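Local coordinates for protein gingipain R2 Pro-Domain (Porphyromonas gingivalis, PDB 4IEF) that probably serves as the inhibitory pro-domain of the Arg-specific cysteine protease gingipain R2, keeping the enzyme latent until it is removed, at residues A[66-77]-A[144-155]; A[137-145]-A[177-185]. All coordinates share one frame; numbering follows the deposited sequence.

Interaction 1 (A[66-77]-A[144-155]); sequences LPILSRSLAVSE and VRGQVVNFAPLQ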
loop_
_atom_site.group_PDB
_atom_site.type_symbol
_atom_site.label_atom_id
_atom_site.label_comp_id
_atom_site.label_asym_id
_atom_site.label_seq_id
_atom_site.Cartn_x
_atom_site.Cartn_y
_atom_site.Cartn_z
ATOM N N LEU A 66 9.333 -25.081 5.180
ATOM C CA LEU A 66 8.713 -25.658 4.001
ATOM C C LEU A 66 7.867 -24.577 3.331
ATOM O O LEU A 66 6.668 -24.455 3.613
ATOM C CB LEU A 66 7.912 -26.920 4.374
ATOM C CG LEU A 66 8.748 -28.056 5.023
ATOM C CD1 LEU A 66 7.885 -28.997 5.837
ATOM C CD2 LEU A 66 9.619 -28.785 3.993
ATOM N N PRO A 67 8.524 -23.749 2.470
ATOM C CA PRO A 67 7.822 -22.627 1.826
ATOM C C PRO A 67 6.572 -23.016 1.059
ATOM O O PRO A 67 6.481 -24.112 0.513
ATOM C CB PRO A 67 8.869 -22.043 0.874
ATOM C CG PRO A 67 10.158 -22.417 1.472
ATOM C CD PRO A 67 9.950 -23.766 2.083
ATOM N N ILE A 68 5.602 -22.094 1.046
ATOM C CA ILE A 68 4.322 -22.248 0.370
ATOM C C ILE A 68 4.153 -21.164 -0.706
ATOM O O ILE A 68 4.852 -20.149 -0.691
ATOM C CB ILE A 68 3.134 -22.220 1.388
ATOM C CG1 ILE A 68 2.941 -20.826 2.038
ATOM C CG2 ILE A 68 3.226 -23.368 2.430
ATOM C CD1 ILE A 68 1.484 -20.524 2.455
ATOM N N LEU A 69 3.223 -21.389 -1.629
ATOM C CA LEU A 69 2.862 -20.422 -2.654
ATOM C C LEU A 69 1.383 -20.113 -2.473
ATOM O O LEU A 69 0.563 -21.031 -2.420
ATOM C CB LEU A 69 3.177 -20.927 -4.071
ATOM C CG LEU A 69 3.082 -19.874 -5.172
ATOM C CD1 LEU A 69 4.140 -20.105 -6.204
ATOM C CD2 LEU A 69 1.686 -19.849 -5.810
ATOM N N SER A 70 1.052 -18.825 -2.365
ATOM C CA SER A 70 -0.322 -18.382 -2.132
ATOM C C SER A 70 -0.844 -17.512 -3.265
ATOM O O SER A 70 -0.110 -16.677 -3.803
ATOM C CB SER A 70 -0.414 -17.620 -0.816
ATOM O OG SER A 70 -0.061 -18.440 0.287
ATOM N N ARG A 71 -2.121 -17.738 -3.634
ATOM C CA ARG A 71 -2.827 -17.007 -4.680
ATOM C C ARG A 71 -4.259 -16.723 -4.257
ATOM O O ARG A 71 -4.919 -17.578 -3.655
ATOM C CB ARG A 71 -2.806 -17.772 -6.022
ATOM C CG ARG A 71 -1.478 -17.715 -6.772
ATOM C CD ARG A 71 -1.097 -16.308 -7.212
ATOM N NE ARG A 71 0.203 -16.295 -7.883
ATOM C CZ ARG A 71 0.373 -16.407 -9.196
ATOM N NH1 ARG A 71 -0.676 -16.515 -10.003
ATOM N NH2 ARG A 71 1.594 -16.399 -9.716
ATOM N N SER A 72 -4.737 -15.525 -4.590
ATOM C CA SER A 72 -6.079 -15.064 -4.245
ATOM C C SER A 72 -7.066 -15.373 -5.350
ATOM O O SER A 72 -6.750 -15.227 -6.538
ATOM C CB SER A 72 -6.073 -13.569 -3.944
ATOM O OG SER A 72 -5.226 -13.282 -2.843
ATOM N N LEU A 73 -8.268 -15.798 -4.951
ATOM C CA LEU A 73 -9.336 -16.111 -5.885
ATOM C C LEU A 73 -10.631 -15.426 -5.499
ATOM O O LEU A 73 -10.958 -15.344 -4.312
ATOM C CB LEU A 73 -9.587 -17.632 -5.962
ATOM C CG LEU A 73 -8.474 -18.533 -6.518
ATOM C CD1 LEU A 73 -8.714 -19.981 -6.119
ATOM C CD2 LEU A 73 -8.355 -18.403 -8.043
ATOM N N ALA A 74 -11.366 -14.933 -6.509
ATOM C CA ALA A 74 -12.717 -14.404 -6.340
ATOM C C ALA A 74 -13.622 -15.646 -6.174
ATOM O O ALA A 74 -13.641 -16.504 -7.063
ATOM C CB ALA A 74 -13.113 -13.558 -7.550
ATOM N N VAL A 75 -14.260 -15.814 -4.993
ATOM C CA VAL A 75 -15.043 -17.026 -4.685
ATOM C C VAL A 75 -16.570 -16.742 -4.526
ATOM O O VAL A 75 -17.035 -15.646 -4.860
ATOM C CB VAL A 75 -14.468 -17.774 -3.436
ATOM C CG1 VAL A 75 -13.077 -18.346 -3.712
ATOM C CG2 VAL A 75 -14.457 -16.888 -2.189
ATOM N N SER A 76 -17.339 -17.754 -4.042
ATOM C CA SER A 76 -18.789 -17.677 -3.817
ATOM C C SER A 76 -19.139 -16.584 -2.809
ATOM O O SER A 76 -18.379 -16.327 -1.883
ATOM C CB SER A 76 -19.340 -19.019 -3.339
ATOM O OG SER A 76 -20.733 -18.944 -3.076
ATOM N N GLU A 77 -20.304 -15.963 -2.992
ATOM C CA GLU A 77 -20.796 -14.869 -2.157
ATOM C C GLU A 77 -21.460 -15.371 -0.865
ATOM O O GLU A 77 -21.450 -14.650 0.136
ATOM C CB GLU A 77 -21.806 -14.015 -2.955
ATOM C CG GLU A 77 -21.221 -13.247 -4.136
ATOM C CD GLU A 77 -20.840 -14.030 -5.381
ATOM O OE1 GLU A 77 -21.508 -15.044 -5.693
ATOM O OE2 GLU A 77 -19.868 -13.618 -6.054
ATOM N N VAL A 144 -16.450 -7.865 -3.704
ATOM C CA VAL A 144 -16.039 -9.222 -4.085
ATOM C C VAL A 144 -15.568 -10.019 -2.853
ATOM O O VAL A 144 -14.727 -9.540 -2.086
ATOM C CB VAL A 144 -14.954 -9.223 -5.208
ATOM C CG1 VAL A 144 -14.571 -10.651 -5.596
ATOM C CG2 VAL A 144 -15.425 -8.458 -6.445
ATOM N N ARG A 145 -16.121 -11.239 -2.679
ATOM C CA ARG A 145 -15.722 -12.168 -1.624
ATOM C C ARG A 145 -14.555 -12.971 -2.177
ATOM O O ARG A 145 -14.666 -13.562 -3.251
ATOM C CB ARG A 145 -16.889 -13.070 -1.154
ATOM C CG ARG A 145 -16.564 -13.892 0.107
ATOM C CD ARG A 145 -17.794 -14.538 0.703
ATOM N NE ARG A 145 -17.488 -15.471 1.795
ATOM C CZ ARG A 145 -17.404 -16.794 1.663
ATOM N NH1 ARG A 145 -17.558 -17.362 0.474
ATOM N NH2 ARG A 145 -17.151 -17.556 2.717
ATOM N N GLY A 146 -13.431 -12.917 -1.482
ATOM C CA GLY A 146 -12.216 -13.605 -1.894
ATOM C C GLY A 146 -11.737 -14.644 -0.906
ATOM O O GLY A 146 -12.145 -14.646 0.264
ATOM N N GLN A 147 -10.867 -15.538 -1.385
ATOM C CA GLN A 147 -10.245 -16.583 -0.580
ATOM C C GLN A 147 -8.893 -16.961 -1.193
ATOM O O GLN A 147 -8.771 -17.072 -2.417
ATOM C CB GLN A 147 -11.157 -17.810 -0.418
ATOM C CG GLN A 147 -10.821 -18.604 0.844
ATOM C CD GLN A 147 -11.888 -19.563 1.300
ATOM O OE1 GLN A 147 -12.939 -19.713 0.681
ATOM N NE2 GLN A 147 -11.637 -20.238 2.411
ATOM N N VAL A 148 -7.880 -17.140 -0.334
ATOM C CA VAL A 148 -6.526 -17.479 -0.766
ATOM C C VAL A 148 -6.317 -18.995 -0.721
ATOM O O VAL A 148 -6.594 -19.631 0.299
ATOM C CB VAL A 148 -5.454 -16.725 0.065
ATOM C CG1 VAL A 148 -4.036 -17.141 -0.335
ATOM C CG2 VAL A 148 -5.625 -15.211 -0.063
ATOM N N VAL A 149 -5.830 -19.562 -1.841
ATOM C CA VAL A 149 -5.471 -20.975 -1.942
ATOM C C VAL A 149 -3.937 -21.080 -1.728
ATOM O O VAL A 149 -3.175 -20.301 -2.306
ATOM C CB VAL A 149 -5.977 -21.677 -3.248
ATOM C CG1 VAL A 149 -5.375 -21.073 -4.519
ATOM C CG2 VAL A 149 -5.744 -23.187 -3.194
ATOM N N ASN A 150 -3.504 -22.001 -0.856
ATOM C CA ASN A 150 -2.085 -22.211 -0.555
ATOM C C ASN A 150 -1.601 -23.576 -1.030
ATOM O O ASN A 150 -2.201 -24.605 -0.703
ATOM C CB ASN A 150 -1.817 -22.074 0.951
ATOM C CG ASN A 150 -2.565 -20.927 1.578
ATOM O OD1 ASN A 150 -2.336 -19.761 1.245
ATOM N ND2 ASN A 150 -3.537 -21.240 2.425
ATOM N N PHE A 151 -0.502 -23.575 -1.784
ATOM C CA PHE A 151 0.161 -24.795 -2.234
ATOM C C PHE A 151 1.336 -25.059 -1.327
ATOM O O PHE A 151 2.126 -24.144 -1.106
ATOM C CB PHE A 151 0.647 -24.659 -3.686
ATOM C CG PHE A 151 -0.428 -24.472 -4.723
ATOM C CD1 PHE A 151 -0.774 -23.200 -5.166
ATOM C CD2 PHE A 151 -1.075 -25.571 -5.282
ATOM C CE1 PHE A 151 -1.752 -23.029 -6.153
ATOM C CE2 PHE A 151 -2.047 -25.401 -6.265
ATOM C CZ PHE A 151 -2.379 -24.131 -6.694
ATOM N N ALA A 152 1.444 -26.274 -0.772
ATOM C CA ALA A 152 2.572 -26.679 0.070
ATOM C C ALA A 152 3.315 -27.804 -0.686
ATOM O O ALA A 152 3.031 -28.988 -0.482
ATOM C CB ALA A 152 2.090 -27.118 1.451
ATOM N N PRO A 153 4.205 -27.441 -1.647
ATOM C CA PRO A 153 4.848 -28.469 -2.481
ATOM C C PRO A 153 6.077 -29.132 -1.858
ATOM O O PRO A 153 6.725 -29.954 -2.516
ATOM C CB PRO A 153 5.244 -27.687 -3.731
ATOM C CG PRO A 153 5.541 -26.321 -3.224
ATOM C CD PRO A 153 4.632 -26.083 -2.057
ATOM N N LEU A 154 6.407 -28.775 -0.612
ATOM C CA LEU A 154 7.546 -29.355 0.080
ATOM C C LEU A 154 7.052 -30.027 1.366
ATOM O O LEU A 154 6.615 -29.356 2.304
ATOM C CB LEU A 154 8.640 -28.298 0.344
ATOM C CG LEU A 154 9.258 -27.627 -0.899
ATOM C CD1 LEU A 154 10.102 -26.451 -0.512
ATOM C CD2 LEU A 154 10.090 -28.613 -1.725
ATOM N N GLN A 155 7.052 -31.365 1.354
ATOM C CA GLN A 155 6.606 -32.209 2.463
ATOM C C GLN A 155 7.826 -32.950 3.010
ATOM O O GLN A 155 8.552 -33.585 2.248
ATOM C CB GLN A 155 5.485 -33.163 2.020
ATOM C CG GLN A 155 4.258 -32.466 1.404
ATOM C CD GLN A 155 3.376 -31.730 2.388
ATOM O OE1 GLN A 155 3.115 -32.193 3.502
ATOM N NE2 GLN A 155 2.847 -30.585 1.971
HETATM O O HOH W 1 5.543 -26.679 1.156
#

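Interaction 2 (A[137-145]-A[177-185]); sequences DPFILRDVR and AEAGQNTIS. With CA (calcium ion), chain K.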
loop_
_atom_site.group_PDB
_atom_site.type_symbol
_atom_site.label_atom_id
_atom_site.label_comp_id
_atom_site.label_asym_id
_atom_site.label_seq_id
_atom_site.Cartn_x
_atom_site.Cartn_y
_atom_site.Cartn_z
ATOM N N ASP A 137 -8.667 -18.034 5.490
ATOM C CA ASP A 137 -9.984 -17.519 5.872
ATOM C C ASP A 137 -10.572 -16.593 4.796
ATOM O O ASP A 137 -9.842 -15.755 4.266
ATOM C CB ASP A 137 -9.904 -16.778 7.218
ATOM C CG ASP A 137 -9.689 -17.683 8.419
ATOM O OD1 ASP A 137 -10.081 -18.866 8.352
ATOM O OD2 ASP A 137 -9.172 -17.197 9.439
ATOM N N PRO A 138 -11.872 -16.743 4.443
ATOM C CA PRO A 138 -12.452 -15.875 3.395
ATOM C C PRO A 138 -12.528 -14.409 3.808
ATOM O O PRO A 138 -12.698 -14.092 4.989
ATOM C CB PRO A 138 -13.851 -16.451 3.174
ATOM C CG PRO A 138 -14.159 -17.195 4.430
ATOM C CD PRO A 138 -12.863 -17.710 4.961
ATOM N N PHE A 139 -12.381 -13.519 2.824
ATOM C CA PHE A 139 -12.400 -12.080 3.052
ATOM C C PHE A 139 -13.333 -11.390 2.068
ATOM O O PHE A 139 -13.690 -11.972 1.045
ATOM C CB PHE A 139 -10.970 -11.505 2.932
ATOM C CG PHE A 139 -10.310 -11.636 1.577
ATOM C CD1 PHE A 139 -10.435 -10.632 0.625
ATOM C CD2 PHE A 139 -9.510 -12.737 1.275
ATOM C CE1 PHE A 139 -9.802 -10.743 -0.620
ATOM C CE2 PHE A 139 -8.879 -12.846 0.028
ATOM C CZ PHE A 139 -9.029 -11.850 -0.910
ATOM N N ILE A 140 -13.700 -10.137 2.359
ATOM C CA ILE A 140 -14.495 -9.334 1.449
ATOM C C ILE A 140 -13.669 -8.100 1.088
ATOM O O ILE A 140 -13.216 -7.366 1.972
ATOM C CB ILE A 140 -15.919 -8.985 1.977
ATOM C CG1 ILE A 140 -16.763 -10.282 2.212
ATOM C CG2 ILE A 140 -16.638 -8.031 1.000
ATOM C CD1 ILE A 140 -17.941 -10.139 3.194
ATOM N N LEU A 141 -13.438 -7.908 -0.219
ATOM C CA LEU A 141 -12.751 -6.747 -0.761
ATOM C C LEU A 141 -13.794 -5.955 -1.532
ATOM O O LEU A 141 -14.079 -6.259 -2.690
ATOM C CB LEU A 141 -11.520 -7.129 -1.620
ATOM C CG LEU A 141 -10.761 -5.982 -2.321
ATOM C CD1 LEU A 141 -10.294 -4.917 -1.325
ATOM C CD2 LEU A 141 -9.593 -6.521 -3.127
ATOM N N ARG A 142 -14.413 -4.979 -0.836
ATOM C CA ARG A 142 -15.477 -4.092 -1.314
ATOM C C ARG A 142 -16.723 -4.909 -1.737
ATOM O O ARG A 142 -17.525 -5.254 -0.870
ATOM C CB ARG A 142 -14.978 -3.141 -2.422
ATOM C CG ARG A 142 -15.897 -1.955 -2.634
ATOM C CD ARG A 142 -15.195 -0.747 -3.187
ATOM N NE ARG A 142 -16.051 0.433 -3.076
ATOM C CZ ARG A 142 -15.765 1.519 -2.365
ATOM N NH1 ARG A 142 -14.607 1.618 -1.721
ATOM N NH2 ARG A 142 -16.619 2.530 -2.318
ATOM N N ASP A 143 -16.870 -5.228 -3.036
ATOM C CA ASP A 143 -18.029 -5.958 -3.558
ATOM C C ASP A 143 -17.695 -7.409 -3.953
ATOM O O ASP A 143 -18.572 -8.108 -4.467
ATOM C CB ASP A 143 -18.624 -5.210 -4.772
ATOM C CG ASP A 143 -19.111 -3.805 -4.468
ATOM O OD1 ASP A 143 -18.600 -2.851 -5.097
ATOM O OD2 ASP A 143 -20.006 -3.660 -3.612
ATOM N N VAL A 144 -16.450 -7.865 -3.704
ATOM C CA VAL A 144 -16.039 -9.222 -4.085
ATOM C C VAL A 144 -15.568 -10.019 -2.853
ATOM O O VAL A 144 -14.727 -9.540 -2.086
ATOM C CB VAL A 144 -14.954 -9.223 -5.208
ATOM C CG1 VAL A 144 -14.571 -10.651 -5.596
ATOM C CG2 VAL A 144 -15.425 -8.458 -6.445
ATOM N N ARG A 145 -16.121 -11.239 -2.679
ATOM C CA ARG A 145 -15.722 -12.168 -1.624
ATOM C C ARG A 145 -14.555 -12.971 -2.177
ATOM O O ARG A 145 -14.666 -13.562 -3.251
ATOM C CB ARG A 145 -16.889 -13.070 -1.154
ATOM C CG ARG A 145 -16.564 -13.892 0.107
ATOM C CD ARG A 145 -17.794 -14.538 0.703
ATOM N NE ARG A 145 -17.488 -15.471 1.795
ATOM C CZ ARG A 145 -17.404 -16.794 1.663
ATOM N NH1 ARG A 145 -17.558 -17.362 0.474
ATOM N NH2 ARG A 145 -17.151 -17.556 2.717
ATOM N N ALA A 177 -22.075 -27.371 0.170
ATOM C CA ALA A 177 -23.476 -27.250 0.587
ATOM C C ALA A 177 -23.567 -26.454 1.898
ATOM O O ALA A 177 -24.658 -26.186 2.394
ATOM C CB ALA A 177 -24.092 -28.637 0.756
ATOM N N GLU A 178 -22.414 -26.084 2.457
ATOM C CA GLU A 178 -22.297 -25.335 3.708
ATOM C C GLU A 178 -22.280 -23.826 3.506
ATOM O O GLU A 178 -21.701 -23.323 2.538
ATOM C CB GLU A 178 -21.014 -25.727 4.446
ATOM C CG GLU A 178 -21.082 -27.055 5.166
ATOM C CD GLU A 178 -19.716 -27.646 5.454
ATOM O OE1 GLU A 178 -19.419 -28.735 4.912
ATOM O OE2 GLU A 178 -18.940 -27.016 6.208
ATOM N N ALA A 179 -22.892 -23.104 4.454
ATOM C CA ALA A 179 -22.891 -21.644 4.471
ATOM C C ALA A 179 -21.503 -21.173 4.902
ATOM O O ALA A 179 -20.906 -21.761 5.817
ATOM C CB ALA A 179 -23.958 -21.131 5.423
ATOM N N GLY A 180 -20.977 -20.180 4.194
ATOM C CA GLY A 180 -19.631 -19.672 4.430
ATOM C C GLY A 180 -19.473 -18.638 5.523
ATOM O O GLY A 180 -20.438 -17.980 5.924
ATOM N N GLN A 181 -18.230 -18.501 6.003
ATOM C CA GLN A 181 -17.816 -17.499 6.983
ATOM C C GLN A 181 -17.596 -16.209 6.234
ATOM O O GLN A 181 -17.181 -16.267 5.081
ATOM C CB GLN A 181 -16.500 -17.919 7.689
ATOM C CG GLN A 181 -16.537 -19.196 8.486
ATOM C CD GLN A 181 -17.007 -18.941 9.897
ATOM O OE1 GLN A 181 -18.211 -18.887 10.171
ATOM N NE2 GLN A 181 -16.068 -18.885 10.853
ATOM N N ASN A 182 -17.857 -15.056 6.870
ATOM C CA ASN A 182 -17.621 -13.721 6.309
ATOM C C ASN A 182 -18.257 -13.574 4.901
ATOM O O ASN A 182 -17.546 -13.447 3.895
ATOM C CB ASN A 182 -16.100 -13.443 6.280
ATOM C CG ASN A 182 -15.728 -11.997 6.206
ATOM O OD1 ASN A 182 -16.524 -11.112 6.514
ATOM N ND2 ASN A 182 -14.485 -11.736 5.852
ATOM N N THR A 183 -19.604 -13.651 4.856
ATOM C CA THR A 183 -20.402 -13.564 3.629
ATOM C C THR A 183 -21.074 -12.191 3.522
ATOM O O THR A 183 -21.371 -11.564 4.541
ATOM C CB THR A 183 -21.412 -14.713 3.545
ATOM O OG1 THR A 183 -22.138 -14.809 4.771
ATOM C CG2 THR A 183 -20.748 -16.045 3.226
ATOM N N ILE A 184 -21.315 -11.739 2.273
ATOM C CA ILE A 184 -21.867 -10.416 1.938
ATOM C C ILE A 184 -23.398 -10.393 1.729
ATOM O O ILE A 184 -24.022 -11.433 1.505
ATOM C CB ILE A 184 -21.174 -9.817 0.675
ATOM C CG1 ILE A 184 -20.049 -10.725 0.107
ATOM C CG2 ILE A 184 -20.685 -8.394 0.958
ATOM C CD1 ILE A 184 -20.110 -10.952 -1.380
ATOM N N SER A 185 -23.971 -9.160 1.776
ATOM C CA SER A 185 -25.368 -8.767 1.571
ATOM C C SER A 185 -26.338 -9.568 2.435
ATOM O O SER A 185 -27.276 -8.993 2.983
ATOM C CB SER A 185 -25.757 -8.886 0.101
ATOM O OG SER A 185 -24.870 -8.147 -0.725
HETATM CA CA CA K . -12.989 -5.748 3.876
HETATM O O HOH W 2 -12.671 -5.277 6.390
#

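Interaction 1 (A[66-77]-A[144-155])
Ser-70 OG donates to Asn-150 OD1 across the two strands, with the oxygens 2.8 Å apart. The hydroxyl comes in 21° off the plane of the amide carbonyl. Beside it, Ile-68 runs alongside Asn-150, the two heading in one direction, with Ile-68 CD1 3.9 Å from Asn-150 CB. In Ile-68, CG1 sits between the backbone N and the carbonyl carbon (chi1 68°), and this sends CD1 alongside the amide. Ser-70 OG and Asn-150 OD1 each also bond to a basic side chain of the other protein in the complex. On the same face, Val-148 CG2 rests on Ser-72 OG. An acidic side chain of the other protein binds that hydroxyl.

Strands 69-74 and 144-151 are antiparallel neighbours in the large sheet of the pro-domain. Hydrogen-bonded pairs 69/151, 71/149 and 73/147 are separated by the non-hydrogen-bonded pairs 70/150, 72/148 and 74/146.

The opposite face is more apolar. The Leu-73 side chain slants across that of Val-149, with CD1 of Leu-73 3.9 Å from Val-149 CG1. Phe-151 keeps Leu-69 O at its ring edge, while Leu-69 CD2 lies 4.2 Å from Phe-151 CD1. Arg-71 leaves from this face to form a salt bridge with Glu-54. Near the end of the pairing, both methyls of Val-75 reach Gln-147 CB, and the Gln-147 amide is tied to Ser-136 O.

Arg-145 lies beyond, with an extended chain. Its NH1 binds Ser-76 O at 2.7 Å. That oxygen is in the guanidinium plane, yet NH1 stands above the plane of the carbonyl. Arg-79 O is a second acceptor for NH1. At the other end, Leu-66 CB lies 3.4 Å from Leu-154 O. Pro-67 CD meets Leu-154 CD1, and a water joins Pro-67 O to Leu-154 N.

Interaction 2 (A[137-145]-A[177-185])
Gln-181 O receives two N-H groups from Arg-145. Arg-145 NH2 lies 2.7 Å from Gln-181 O in a nearly straight bond (166°). Arg-145 NE adds a weak bond to Gln-181 O at 3.4 Å. Arg-145 NE also donates to Asn-182 O at 2.9 Å. Both carbonyl oxygens lie at the guanidinium edge, in its plane, but NE stands 50° out of the plane of the Asn-182 carbonyl. Thr-183 CG2 lies over one face of the group, offset toward the rim. These bonds, with those of NH1 to Ser-76 O and Arg-79 O, hold the guanidinium in one orientation.

Asn-182 is gripped in return. Its CG is anti to the backbone N (chi1 -159°), and this carries the amide to the 137-145 segment. There Asn-182 ND2 gives an almost straight bond to Pro-138 O at 3.1 Å. Backbone of the other protein in the complex binds the OD1 of Asn-182. Pro-138 CG in turn packs 3.2 Å from Gln-181 O.

The apolar part centres on Ile-140. Its CD1 touches Asn-182 O at 3.4 Å and Ile-184 CG1 at 3.8 Å. Ile-184 CD1 rests on Arg-145 CB, so this side chain touches both arms of the hairpin.

Those arms are joined by a type II' turn from Leu-141 to Val-144, closed by backbone bonds in both directions. Ile-140 O binds a calcium ion at 2.5 Å. A water and acidic side chains and backbone oxygens of the other protein are further ligands. The 177-185 loop packs against a tight beta hairpin that carries one ligand of a calcium site shared between two proteins.

From the N terminus, segment 66-77 comes first and pairs with 144-155. Interaction 1 closes that loop, with 66 residues between its segments. Segment 137-145 begins inside this loop and runs into 144-155, but its partner 177-185 comes after 144-155. Interaction 2 closes a second loop, with 31 residues between, and the two contacts cross. They share Val-144 and Arg-145, where the hairpin turns into strand 144-157. That strand pairs with 69-74 and 133-141, and also with 162-176, in the sheet. Glu-77 packs on Thr-183 and Ile-184, so the two outer segments also meet. Together the contacts tie the sheet to the loop between strand 162-176 and helix 196-202.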